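Local coordinates for outer membrane protein assembly factor BamA (Haemophilus ducreyi, PDB 4K3C), which probably assembles and inserts beta-barrel proteins into the outer membrane as part of the Bam complex, at residues A[428-442]-A[454-467]. Sequence-based numbering, arbitrary orientation.
Sequences GNAMVNASLELIIPA and RTSVFVDAATVWNT
With chi1 at 74°, CG of W465 sits between its backbone N and carbonyl carbon, which swings the indole back along its strand and over A430. A430 CB lies 3.4 Å from the centroid of the six-membered ring of W465 and close to its normal, a CH-pi contact over the face, while V432 CG2 meets the same ring at its edge, 3.9 Å from W465 CH2. N429, with chi1 68°, turns its amide toward T467: ND2 donates to T467 OG1 (2.8 Å) within the amide plane, and OD1 accepts from T467 N (2.9 Å) on a lone pair. Two bonds therefore fix the rotation of this amide, whose ND2 also reaches T376 O.

Strands 430-440 and 454-465 run antiparallel, as the reciprocal backbone bonds A434 N to A461 O and A461 N to A434 O establish; the N-to-C directions of the two short strand segments differ by 159°. On the face of E437 and D460, S456 OG donates to E437 OE2 (3.2 Å), and D460 forms a salt bridge with R399. Toward the far end, I439 CD1 stands 3.3 Å above the guanidinium plane of R454, whose NH2 bonds P325 O, and T455 OG1 donates to I440 O (2.8 Å) from above the carbonyl plane. L436, V457 and V459 lie on the surface of the opposite face, consistent with contact with lipid. Flanked by 366-378 and 489-500, the pair is a beta-hairpin in the up-and-down meander of the Omp85 transmembrane beta-barrel.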
ATOM      1  N   GLY A 428     -10.984 -14.703  19.651  1.00 39.51           N
ATOM      2  CA  GLY A 428     -10.459 -14.064  20.847  1.00 45.59           C
ATOM      3  C   GLY A 428     -10.077 -12.617  20.628  1.00 49.55           C
ATOM      4  O   GLY A 428     -10.037 -12.174  19.484  1.00 49.24           O
ATOM      5  N   ASN A 429      -9.790 -11.888  21.713  1.00 31.78           N
ATOM      6  CA  ASN A 429      -9.488 -10.460  21.621  1.00 33.99           C
ATOM      7  C   ASN A 429      -7.997 -10.118  21.654  1.00 37.92           C
ATOM      8  O   ASN A 429      -7.615  -8.945  21.819  1.00 40.51           O
ATOM      9  CB  ASN A 429     -10.224  -9.662  22.699  1.00 34.35           C
ATOM     10  CG  ASN A 429      -9.705  -9.959  24.089  1.00 40.52           C
ATOM     11  OD1 ASN A 429      -9.397 -11.106  24.419  1.00 45.51           O
ATOM     12  ND2 ASN A 429      -9.603  -8.928  24.911  1.00 33.72           N
ATOM     13  N   ALA A 430      -7.160 -11.141  21.494  1.00 30.73           N
ATOM     14  CA  ALA A 430      -5.705 -10.965  21.508  1.00 35.75           C
ATOM     15  C   ALA A 430      -5.046 -12.005  20.633  1.00 38.04           C
ATOM     16  O   ALA A 430      -5.246 -13.199  20.814  1.00 40.97           O
ATOM     17  CB  ALA A 430      -5.169 -11.046  22.889  1.00 31.17           C
ATOM     18  N   MET A 431      -4.268 -11.532  19.673  1.00 29.20           N
ATOM     19  CA  MET A 431      -3.627 -12.394  18.708  1.00 34.37           C
ATOM     20  C   MET A 431      -2.164 -11.957  18.623  1.00 41.38           C
ATOM     21  O   MET A 431      -1.869 -10.764  18.660  1.00 41.87           O
ATOM     22  CB  MET A 431      -4.331 -12.275  17.345  1.00 31.76           C
ATOM     23  CG  MET A 431      -3.652 -13.022  16.223  1.00 44.70           C
ATOM     24  SD  MET A 431      -4.725 -13.551  14.878  1.00 27.63           S
ATOM     25  CE  MET A 431      -5.055 -11.991  14.102  1.00 29.13           C
ATOM     26  N   VAL A 432      -1.249 -12.917  18.593  1.00 28.59           N
ATOM     27  CA  VAL A 432       0.112 -12.636  18.204  1.00 29.32           C
ATOM     28  C   VAL A 432       0.502 -13.738  17.234  1.00 34.61           C
ATOM     29  O   VAL A 432       0.121 -14.903  17.397  1.00 38.00           O
ATOM     30  CB  VAL A 432       1.110 -12.566  19.407  1.00 38.95           C
ATOM     31  CG1 VAL A 432       2.481 -12.128  18.933  1.00 28.86           C
ATOM     32  CG2 VAL A 432       0.633 -11.599  20.475  1.00 31.65           C
ATOM     33  N   ASN A 433       1.228 -13.362  16.198  1.00 27.89           N
ATOM     34  CA  ASN A 433       1.755 -14.337  15.274  1.00 27.80           C
ATOM     35  C   ASN A 433       3.139 -13.871  14.884  1.00 42.35           C
ATOM     36  O   ASN A 433       3.448 -12.682  14.986  1.00 42.14           O
ATOM     37  CB  ASN A 433       0.871 -14.444  14.039  1.00 35.12           C
ATOM     38  CG  ASN A 433       0.899 -13.177  13.184  1.00 39.06           C
ATOM     39  OD1 ASN A 433       0.728 -12.073  13.686  1.00 32.44           O
ATOM     40  ND2 ASN A 433       1.132 -13.339  11.892  1.00 47.21           N
ATOM     41  N   ALA A 434       3.987 -14.799  14.463  1.00 36.55           N
ATOM     42  CA  ALA A 434       5.270 -14.410  13.908  1.00 30.88           C
ATOM     43  C   ALA A 434       5.728 -15.499  12.986  1.00 35.46           C
ATOM     44  O   ALA A 434       5.134 -16.582  12.949  1.00 41.19           O
ATOM     45  CB  ALA A 434       6.265 -14.177  14.974  1.00 28.58           C
ATOM     46  N   SER A 435       6.776 -15.211  12.230  1.00 28.56           N
ATOM     47  CA  SER A 435       7.171 -16.097  11.152  1.00 28.77           C
ATOM     48  C   SER A 435       8.618 -15.810  10.792  1.00 38.91           C
ATOM     49  O   SER A 435       9.086 -14.673  10.898  1.00 33.39           O
ATOM     50  CB  SER A 435       6.265 -15.863   9.951  1.00 53.75           C
ATOM     51  OG  SER A 435       6.271 -16.972   9.079  1.00 63.01           O
ATOM     52  N   LEU A 436       9.330 -16.850  10.389  1.00 39.28           N
ATOM     53  CA  LEU A 436      10.738 -16.751  10.074  1.00 30.31           C
ATOM     54  C   LEU A 436      10.926 -17.664   8.880  1.00 43.13           C
ATOM     55  O   LEU A 436      10.501 -18.822   8.915  1.00 41.58           O
ATOM     56  CB  LEU A 436      11.539 -17.270  11.267  1.00 32.42           C
ATOM     57  CG  LEU A 436      13.055 -17.070  11.401  1.00 37.36           C
ATOM     58  CD1 LEU A 436      13.794 -18.401  11.555  1.00 31.68           C
ATOM     59  CD2 LEU A 436      13.635 -16.241  10.265  1.00 31.74           C
ATOM     60  N   GLU A 437      11.529 -17.162   7.811  1.00 31.17           N
ATOM     61  CA  GLU A 437      11.780 -18.029   6.667  1.00 43.62           C
ATOM     62  C   GLU A 437      13.094 -17.802   5.963  1.00 47.99           C
ATOM     63  O   GLU A 437      13.568 -16.676   5.867  1.00 53.77           O
ATOM     64  CB  GLU A 437      10.627 -18.006   5.650  1.00 50.00           C
ATOM     65  CG  GLU A 437      10.106 -16.660   5.191  1.00 49.92           C
ATOM     66  CD  GLU A 437       8.680 -16.764   4.601  1.00 55.75           C
ATOM     67  OE1 GLU A 437       7.787 -16.042   5.111  1.00 58.92           O
ATOM     68  OE2 GLU A 437       8.451 -17.564   3.646  1.00 44.53           O
ATOM     69  N   LEU A 438      13.675 -18.895   5.476  1.00 51.64           N
ATOM     70  CA  LEU A 438      14.835 -18.827   4.592  1.00 50.27           C
ATOM     71  C   LEU A 438      14.391 -18.923   3.136  1.00 44.35           C
ATOM     72  O   LEU A 438      13.925 -19.962   2.693  1.00 42.21           O
ATOM     73  CB  LEU A 438      15.821 -19.968   4.871  1.00 42.87           C
ATOM     74  CG  LEU A 438      17.314 -19.657   4.703  1.00 40.41           C
ATOM     75  CD1 LEU A 438      18.010 -20.826   4.107  1.00 36.93           C
ATOM     76  CD2 LEU A 438      17.578 -18.411   3.881  1.00 52.38           C
ATOM     77  N   ILE A 439      14.552 -17.833   2.398  1.00 45.06           N
ATOM     78  CA  ILE A 439      14.336 -17.837   0.961  1.00 47.97           C
ATOM     79  C   ILE A 439      15.579 -18.319   0.250  1.00 43.93           C
ATOM     80  O   ILE A 439      16.612 -17.670   0.287  1.00 54.92           O
ATOM     81  CB  ILE A 439      14.103 -16.432   0.472  1.00 35.86           C
ATOM     82  CG1 ILE A 439      12.846 -15.872   1.110  1.00 34.61           C
ATOM     83  CG2 ILE A 439      14.006 -16.417  -1.006  1.00 36.74           C
ATOM     84  CD1 ILE A 439      12.713 -14.409   0.903  1.00 34.62           C
ATOM     85  N   ILE A 440      15.494 -19.456  -0.411  1.00 42.14           N
ATOM     86  CA  ILE A 440      16.651 -19.951  -1.132  1.00 54.32           C
ATOM     87  C   ILE A 440      16.353 -19.877  -2.628  1.00 59.13           C
ATOM     88  O   ILE A 440      15.199 -19.739  -3.023  1.00 62.19           O
ATOM     89  CB  ILE A 440      17.023 -21.391  -0.685  1.00 53.16           C
ATOM     90  CG1 ILE A 440      16.155 -22.430  -1.407  1.00 51.46           C
ATOM     91  CG2 ILE A 440      16.887 -21.522   0.820  1.00 44.97           C
ATOM     92  CD1 ILE A 440      14.795 -22.643  -0.765  1.00 56.58           C
ATOM     93  N   PRO A 441      17.396 -19.927  -3.469  1.00 60.62           N
ATOM     94  CA  PRO A 441      17.163 -19.920  -4.917  1.00 58.33           C
ATOM     95  C   PRO A 441      16.294 -21.095  -5.339  1.00 68.18           C
ATOM     96  O   PRO A 441      16.449 -22.187  -4.771  1.00 71.77           O
ATOM     97  CB  PRO A 441      18.569 -20.097  -5.484  1.00 54.66           C
ATOM     98  CG  PRO A 441      19.464 -19.512  -4.440  1.00 49.40           C
ATOM     99  CD  PRO A 441      18.833 -19.866  -3.139  1.00 55.63           C
ATOM    100  N   ALA A 442      15.409 -20.873  -6.312  1.00 69.42           N
ATOM    101  CA  ALA A 442      14.509 -21.914  -6.803  1.00 42.63           C
ATOM    102  C   ALA A 442      15.275 -22.894  -7.649  1.00 56.25           C
ATOM    103  O   ALA A 442      15.852 -22.501  -8.664  1.00 54.78           O
ATOM    104  CB  ALA A 442      13.417 -21.304  -7.625  1.00 80.72           C
ATOM    105  N   ARG A 454       9.788 -17.590  -6.015  1.00 47.44           N
ATOM    106  CA  ARG A 454      10.388 -17.470  -4.703  1.00 51.63           C
ATOM    107  C   ARG A 454      10.138 -18.740  -3.893  1.00 55.33           C
ATOM    108  O   ARG A 454       9.021 -18.995  -3.444  1.00 67.21           O
ATOM    109  CB  ARG A 454       9.797 -16.255  -3.982  1.00 53.15           C
ATOM    110  CG  ARG A 454       9.939 -16.266  -2.457  1.00 57.98           C
ATOM    111  CD  ARG A 454      10.050 -14.861  -1.913  1.00 50.94           C
ATOM    112  NE  ARG A 454      11.320 -14.267  -2.307  1.00 47.35           N
ATOM    113  CZ  ARG A 454      11.724 -13.062  -1.928  1.00 46.76           C
ATOM    114  NH1 ARG A 454      12.908 -12.609  -2.319  1.00 54.61           N
ATOM    115  NH2 ARG A 454      10.953 -12.324  -1.143  1.00 41.53           N
ATOM    116  N   THR A 455      11.177 -19.544  -3.713  1.00 45.38           N
ATOM    117  CA  THR A 455      11.070 -20.722  -2.874  1.00 46.05           C
ATOM    118  C   THR A 455      11.638 -20.420  -1.488  1.00 42.89           C
ATOM    119  O   THR A 455      12.567 -19.629  -1.363  1.00 46.22           O
ATOM    120  CB  THR A 455      11.819 -21.891  -3.492  1.00 58.58           C
ATOM    121  OG1 THR A 455      13.163 -21.487  -3.755  1.00 59.81           O
ATOM    122  CG2 THR A 455      11.157 -22.296  -4.795  1.00 61.73           C
ATOM    123  N   SER A 456      11.075 -21.037  -0.452  1.00 36.79           N
ATOM    124  CA  SER A 456      11.469 -20.729   0.915  1.00 35.63           C
ATOM    125  C   SER A 456      11.153 -21.857   1.879  1.00 41.19           C
ATOM    126  O   SER A 456      10.397 -22.766   1.556  1.00 51.88           O
ATOM    127  CB  SER A 456      10.768 -19.460   1.388  1.00 42.29           C
ATOM    128  OG  SER A 456       9.359 -19.607   1.333  1.00 41.59           O
ATOM    129  N   VAL A 457      11.739 -21.788   3.066  1.00 39.11           N
ATOM    130  CA  VAL A 457      11.467 -22.745   4.125  1.00 33.43           C
ATOM    131  C   VAL A 457      11.226 -21.926   5.366  1.00 41.76           C
ATOM    132  O   VAL A 457      11.977 -20.986   5.647  1.00 48.55           O
ATOM    133  CB  VAL A 457      12.645 -23.694   4.342  1.00 42.53           C
ATOM    134  CG1 VAL A 457      12.493 -24.443   5.652  1.00 42.71           C
ATOM    135  CG2 VAL A 457      12.756 -24.667   3.157  1.00 38.63           C
ATOM    136  N   PHE A 458      10.173 -22.252   6.105  1.00 36.21           N
ATOM    137  CA  PHE A 458       9.653 -21.285   7.069  1.00 41.14           C
ATOM    138  C   PHE A 458       9.293 -21.953   8.387  1.00 43.12           C
ATOM    139  O   PHE A 458       9.166 -23.189   8.468  1.00 38.11           O
ATOM    140  CB  PHE A 458       8.419 -20.535   6.491  1.00 30.73           C
ATOM    141  CG  PHE A 458       7.237 -21.423   6.284  1.00 42.44           C
ATOM    142  CD1 PHE A 458       6.332 -21.644   7.307  1.00 39.16           C
ATOM    143  CD2 PHE A 458       7.049 -22.081   5.083  1.00 49.04           C
ATOM    144  CE1 PHE A 458       5.270 -22.495   7.137  1.00 40.69           C
ATOM    145  CE2 PHE A 458       5.974 -22.928   4.904  1.00 52.23           C
ATOM    146  CZ  PHE A 458       5.085 -23.133   5.937  1.00 47.15           C
ATOM    147  N   VAL A 459       9.125 -21.114   9.409  1.00 30.46           N
ATOM    148  CA  VAL A 459       8.479 -21.521  10.647  1.00 35.88           C
ATOM    149  C   VAL A 459       7.444 -20.460  10.998  1.00 38.57           C
ATOM    150  O   VAL A 459       7.784 -19.290  11.206  1.00 44.23           O
ATOM    151  CB  VAL A 459       9.490 -21.704  11.814  1.00 46.83           C
ATOM    152  CG1 VAL A 459       8.767 -21.706  13.154  1.00 30.17           C
ATOM    153  CG2 VAL A 459      10.284 -22.986  11.630  1.00 31.03           C
ATOM    154  N   ASP A 460       6.176 -20.847  11.026  1.00 41.89           N
ATOM    155  CA  ASP A 460       5.134 -19.908  11.441  1.00 42.66           C
ATOM    156  C   ASP A 460       4.759 -20.285  12.864  1.00 41.11           C
ATOM    157  O   ASP A 460       4.964 -21.423  13.290  1.00 38.32           O
ATOM    158  CB  ASP A 460       3.886 -19.974  10.538  1.00 44.83           C
ATOM    159  CG  ASP A 460       4.132 -19.463   9.113  1.00 47.90           C
ATOM    160  OD1 ASP A 460       5.228 -18.959   8.814  1.00 51.48           O
ATOM    161  OD2 ASP A 460       3.201 -19.549   8.280  1.00 53.16           O
ATOM    162  N   ALA A 461       4.207 -19.329  13.596  1.00 45.47           N
ATOM    163  CA  ALA A 461       3.778 -19.552  14.971  1.00 43.78           C
ATOM    164  C   ALA A 461       2.805 -18.450  15.363  1.00 43.64           C
ATOM    165  O   ALA A 461       3.027 -17.272  15.055  1.00 41.45           O
ATOM    166  CB  ALA A 461       4.968 -19.582  15.913  1.00 31.60           C
ATOM    167  N   ALA A 462       1.722 -18.847  16.025  1.00 43.25           N
ATOM    168  CA  ALA A 462       0.591 -17.959  16.288  1.00 43.55           C
ATOM    169  C   ALA A 462      -0.126 -18.350  17.580  1.00 49.91           C
ATOM    170  O   ALA A 462       0.015 -19.477  18.067  1.00 58.37           O
ATOM    171  CB  ALA A 462      -0.374 -17.996  15.128  1.00 40.20           C
ATOM    172  N   THR A 463      -0.885 -17.411  18.137  1.00 42.27           N
ATOM    173  CA  THR A 463      -1.573 -17.636  19.401  1.00 41.49           C
ATOM    174  C   THR A 463      -2.760 -16.682  19.530  1.00 36.30           C
ATOM    175  O   THR A 463      -2.600 -15.473  19.459  1.00 34.36           O
ATOM    176  CB  THR A 463      -0.600 -17.484  20.619  1.00 30.18           C
ATOM    177  OG1 THR A 463      -1.344 -17.377  21.839  1.00 39.25           O
ATOM    178  CG2 THR A 463       0.230 -16.244  20.467  1.00 29.78           C
ATOM    179  N   VAL A 464      -3.954 -17.234  19.710  1.00 39.62           N
ATOM    180  CA  VAL A 464      -5.147 -16.419  19.916  1.00 37.04           C
ATOM    181  C   VAL A 464      -5.848 -16.747  21.225  1.00 41.11           C
ATOM    182  O   VAL A 464      -6.325 -17.859  21.438  1.00 64.20           O
ATOM    183  CB  VAL A 464      -6.184 -16.598  18.788  1.00 36.25           C
ATOM    184  CG1 VAL A 464      -7.400 -15.742  19.084  1.00 40.32           C
ATOM    185  CG2 VAL A 464      -5.593 -16.234  17.444  1.00 39.06           C
ATOM    186  N   TRP A 465      -5.951 -15.761  22.090  1.00 31.63           N
ATOM    187  CA  TRP A 465      -6.569 -15.984  23.378  1.00 37.87           C
ATOM    188  C   TRP A 465      -7.587 -14.922  23.758  1.00 39.75           C
ATOM    189  O   TRP A 465      -7.666 -13.874  23.123  1.00 38.71           O
ATOM    190  CB  TRP A 465      -5.501 -16.102  24.467  1.00 40.64           C
ATOM    191  CG  TRP A 465      -4.787 -14.818  24.910  1.00 37.85           C
ATOM    192  CD1 TRP A 465      -4.999 -14.136  26.062  1.00 33.77           C
ATOM    193  CD2 TRP A 465      -3.727 -14.131  24.231  1.00 32.11           C
ATOM    194  NE1 TRP A 465      -4.153 -13.069  26.145  1.00 33.46           N
ATOM    195  CE2 TRP A 465      -3.354 -13.047  25.034  1.00 32.46           C
ATOM    196  CE3 TRP A 465      -3.065 -14.326  23.016  1.00 52.34           C
ATOM    197  CZ2 TRP A 465      -2.349 -12.157  24.674  1.00 31.97           C
ATOM    198  CZ3 TRP A 465      -2.072 -13.435  22.656  1.00 47.95           C
ATOM    199  CH2 TRP A 465      -1.722 -12.366  23.487  1.00 31.12           C
ATOM    200  N   ASN A 466      -8.339 -15.223  24.816  1.00 34.20           N
ATOM    201  CA  ASN A 466      -9.367 -14.372  25.379  1.00 47.59           C
ATOM    202  C   ASN A 466      -8.881 -13.867  26.725  1.00 44.24           C
ATOM    203  O   ASN A 466      -8.902 -14.611  27.712  1.00 44.28           O
ATOM    204  CB  ASN A 466     -10.623 -15.225  25.584  1.00 54.88           C
ATOM    205  CG  ASN A 466     -11.776 -14.478  26.262  1.00 53.57           C
ATOM    206  OD1 ASN A 466     -11.598 -13.419  26.883  1.00 40.48           O
ATOM    207  ND2 ASN A 466     -12.983 -15.057  26.154  1.00 56.01           N
ATOM    208  N   THR A 467      -8.481 -12.600  26.781  1.00 39.70           N
ATOM    209  CA  THR A 467      -8.072 -11.975  28.041  1.00 36.16           C
ATOM    210  C   THR A 467      -9.110 -12.036  29.158  1.00 47.56           C
ATOM    211  O   THR A 467      -8.752 -12.005  30.332  1.00 53.04           O
ATOM    212  CB  THR A 467      -7.715 -10.504  27.856  1.00 39.50           C
ATOM    213  OG1 THR A 467      -8.893  -9.785  27.458  1.00 36.73           O
ATOM    214  CG2 THR A 467      -6.634 -10.347  26.802  1.00 34.43           C
TER